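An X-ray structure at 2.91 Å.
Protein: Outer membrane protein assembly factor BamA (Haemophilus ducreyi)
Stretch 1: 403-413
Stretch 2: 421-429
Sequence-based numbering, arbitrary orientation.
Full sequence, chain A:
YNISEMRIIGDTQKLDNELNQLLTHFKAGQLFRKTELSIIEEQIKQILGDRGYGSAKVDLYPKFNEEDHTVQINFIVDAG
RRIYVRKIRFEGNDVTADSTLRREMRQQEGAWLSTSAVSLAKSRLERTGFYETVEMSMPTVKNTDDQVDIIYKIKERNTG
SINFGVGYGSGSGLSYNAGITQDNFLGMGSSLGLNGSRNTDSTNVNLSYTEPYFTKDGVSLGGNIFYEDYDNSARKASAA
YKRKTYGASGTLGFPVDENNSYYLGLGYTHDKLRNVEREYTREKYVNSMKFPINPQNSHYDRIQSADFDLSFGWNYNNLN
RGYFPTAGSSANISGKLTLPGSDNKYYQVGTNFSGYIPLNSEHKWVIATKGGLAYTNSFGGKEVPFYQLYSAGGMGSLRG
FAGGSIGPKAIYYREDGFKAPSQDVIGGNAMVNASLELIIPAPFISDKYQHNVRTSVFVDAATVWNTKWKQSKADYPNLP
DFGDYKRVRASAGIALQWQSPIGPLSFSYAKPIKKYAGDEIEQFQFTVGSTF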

# COMPACT_ATOMS: atom_id res chain seq x y z
N GLY A 403 4.82 20.69 -12.24
CA GLY A 403 5.16 19.30 -12.45
C GLY A 403 6.11 19.13 -13.63
O GLY A 403 5.92 19.71 -14.70
N GLY A 404 7.16 18.34 -13.41
CA GLY A 404 8.12 18.00 -14.46
C GLY A 404 8.94 19.15 -14.99
O GLY A 404 9.48 19.07 -16.08
N SER A 405 9.03 20.22 -14.20
CA SER A 405 9.77 21.41 -14.59
C SER A 405 11.24 21.34 -14.22
O SER A 405 12.04 22.14 -14.68
CB SER A 405 9.14 22.67 -13.99
OG SER A 405 9.09 22.58 -12.58
N ILE A 406 11.61 20.36 -13.39
CA ILE A 406 12.99 20.23 -12.92
C ILE A 406 13.78 19.09 -13.56
O ILE A 406 13.59 17.93 -13.23
CB ILE A 406 13.03 19.98 -11.40
CG1 ILE A 406 12.12 20.97 -10.67
CG2 ILE A 406 14.44 20.08 -10.88
CD1 ILE A 406 12.56 22.38 -10.81
N GLY A 407 14.71 19.42 -14.46
CA GLY A 407 15.64 18.44 -14.98
C GLY A 407 16.36 18.98 -16.19
O GLY A 407 16.19 20.14 -16.54
N PRO A 408 17.16 18.13 -16.87
CA PRO A 408 17.88 18.58 -18.07
C PRO A 408 16.94 19.09 -19.16
O PRO A 408 15.85 18.56 -19.36
CB PRO A 408 18.64 17.34 -18.54
CG PRO A 408 18.74 16.46 -17.32
CD PRO A 408 17.48 16.73 -16.53
N LYS A 409 17.38 20.14 -19.86
CA LYS A 409 16.60 20.76 -20.92
C LYS A 409 16.84 20.13 -22.29
O LYS A 409 17.92 19.61 -22.57
CB LYS A 409 16.90 22.26 -20.96
CG LYS A 409 16.54 22.99 -19.66
CD LYS A 409 15.12 22.64 -19.19
CE LYS A 409 14.76 23.28 -17.86
NZ LYS A 409 14.81 24.77 -17.88
N ALA A 410 15.82 20.18 -23.14
CA ALA A 410 15.94 19.67 -24.51
C ALA A 410 16.81 20.58 -25.37
O ALA A 410 16.94 21.76 -25.09
CB ALA A 410 14.55 19.54 -25.13
N ILE A 411 17.41 20.02 -26.41
CA ILE A 411 18.13 20.82 -27.40
C ILE A 411 17.76 20.35 -28.80
O ILE A 411 18.29 19.35 -29.31
CB ILE A 411 19.66 20.72 -27.24
CG1 ILE A 411 20.07 21.11 -25.82
CG2 ILE A 411 20.37 21.60 -28.27
CD1 ILE A 411 21.51 20.78 -25.51
N TYR A 412 16.83 21.07 -29.43
CA TYR A 412 16.29 20.65 -30.71
C TYR A 412 17.17 21.03 -31.90
O TYR A 412 18.22 21.66 -31.74
CB TYR A 412 14.89 21.21 -30.90
CG TYR A 412 13.94 20.83 -29.79
CD1 TYR A 412 13.65 19.50 -29.53
CD2 TYR A 412 13.32 21.79 -29.02
CE1 TYR A 412 12.79 19.14 -28.52
CE2 TYR A 412 12.46 21.45 -28.02
CZ TYR A 412 12.19 20.12 -27.77
OH TYR A 412 11.32 19.79 -26.75
N TYR A 413 16.72 20.65 -33.09
CA TYR A 413 17.50 20.81 -34.30
C TYR A 413 17.16 22.15 -34.97
O TYR A 413 16.00 22.52 -35.05
CB TYR A 413 17.19 19.64 -35.24
CG TYR A 413 18.35 19.20 -36.09
CD1 TYR A 413 19.34 18.36 -35.59
CD2 TYR A 413 18.46 19.61 -37.42
CE1 TYR A 413 20.41 17.95 -36.38
CE2 TYR A 413 19.53 19.20 -38.22
CZ TYR A 413 20.50 18.37 -37.70
OH TYR A 413 21.56 17.98 -38.49
N PRO A 421 18.73 25.41 -27.93
CA PRO A 421 18.47 25.11 -26.51
C PRO A 421 17.05 25.51 -26.14
O PRO A 421 16.63 26.63 -26.42
CB PRO A 421 19.49 25.98 -25.77
CG PRO A 421 20.54 26.30 -26.80
CD PRO A 421 19.82 26.39 -28.09
N SER A 422 16.32 24.60 -25.51
CA SER A 422 14.91 24.81 -25.23
C SER A 422 14.68 24.94 -23.73
O SER A 422 15.59 24.72 -22.92
CB SER A 422 14.09 23.65 -25.80
OG SER A 422 12.70 23.86 -25.65
N GLN A 423 13.46 25.31 -23.36
CA GLN A 423 13.08 25.39 -21.96
C GLN A 423 12.46 24.07 -21.52
O GLN A 423 12.50 23.73 -20.34
CB GLN A 423 12.10 26.55 -21.72
CG GLN A 423 12.28 27.27 -20.38
CD GLN A 423 13.64 27.96 -20.25
OE1 GLN A 423 14.64 27.33 -19.90
NE2 GLN A 423 13.67 29.26 -20.53
N ASP A 424 11.89 23.35 -22.48
CA ASP A 424 11.33 22.02 -22.26
C ASP A 424 12.24 21.12 -21.43
O ASP A 424 13.43 20.99 -21.70
CB ASP A 424 11.11 21.34 -23.60
CG ASP A 424 10.13 22.07 -24.47
OD1 ASP A 424 9.91 23.27 -24.19
OD2 ASP A 424 9.58 21.44 -25.41
N VAL A 425 11.66 20.46 -20.43
CA VAL A 425 12.40 19.48 -19.65
C VAL A 425 12.41 18.13 -20.36
O VAL A 425 11.37 17.50 -20.54
CB VAL A 425 11.80 19.32 -18.26
CG1 VAL A 425 12.27 18.03 -17.60
CG2 VAL A 425 12.18 20.53 -17.41
N ILE A 426 13.59 17.69 -20.77
CA ILE A 426 13.74 16.40 -21.44
C ILE A 426 13.97 15.27 -20.41
O ILE A 426 13.72 14.10 -20.71
CB ILE A 426 14.87 16.49 -22.52
CG1 ILE A 426 14.41 15.87 -23.83
CG2 ILE A 426 16.22 15.95 -22.02
CD1 ILE A 426 13.56 14.63 -23.68
N GLY A 427 14.44 15.60 -19.21
CA GLY A 427 14.55 14.63 -18.14
C GLY A 427 15.94 14.06 -17.94
O GLY A 427 16.79 14.17 -18.82
N GLY A 428 16.16 13.43 -16.78
CA GLY A 428 17.48 12.92 -16.41
C GLY A 428 17.43 11.55 -15.78
O GLY A 428 16.35 11.08 -15.45
N ASN A 429 18.59 10.91 -15.61
CA ASN A 429 18.66 9.55 -15.09
C ASN A 429 19.00 9.45 -13.60
O ASN A 429 19.31 8.36 -13.09
CB ASN A 429 19.62 8.68 -15.90
CG ASN A 429 21.06 9.10 -15.72
OD1 ASN A 429 21.37 10.29 -15.66
ND2 ASN A 429 21.95 8.13 -15.63

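This is an antiparallel backbone pairing interrupted by a beta bulge and supplemented by a few side-chain contacts. Lys409 pairs with Val425 and Ile411 with Pro421, both non-hydrogen-bonded pairs. Between them the register shifts by two, because a step of two residues on the first stretch spans four on the second; this is the bulge, and there the chain turns a corner at Gln423 and Asp424. The hydrogen bonds come from the residues beside these pairs: Ala410 N gives to Asp424 O (2.9 Å) and Ala410 O receives from Ser422 N (2.9 Å). One residue thus holds both sides of the bulge. Beyond it, Pro408 O accepts from both Ile426 N (2.8 Å) and Gly427 N (3.3 Å); proline has no amide hydrogen to donate, but its carbonyl does double duty.

Side chains reinforce the corner. Tyr412 starts out sideways but its end comes nearer, so that its OH donates to Asp424 OD2 at 2.7 Å, near the ring plane, while Ser422 OG makes a weak bond to Asp424 OD1 (3.2 Å). Ala410 points toward the other stretch and packs its CB 3.9 Å from Ile426 CG1. Val425 lies against Gly404 and Ser405, its CB 3.2 Å from Gly404 O and its CG2 3.2 Å from Ser405 O. Glycine suits the tight end: a CB on Gly428 would sit only 3.1 Å from Pro408 CD, and Gly427 adopts backbone angles that themselves call for glycine.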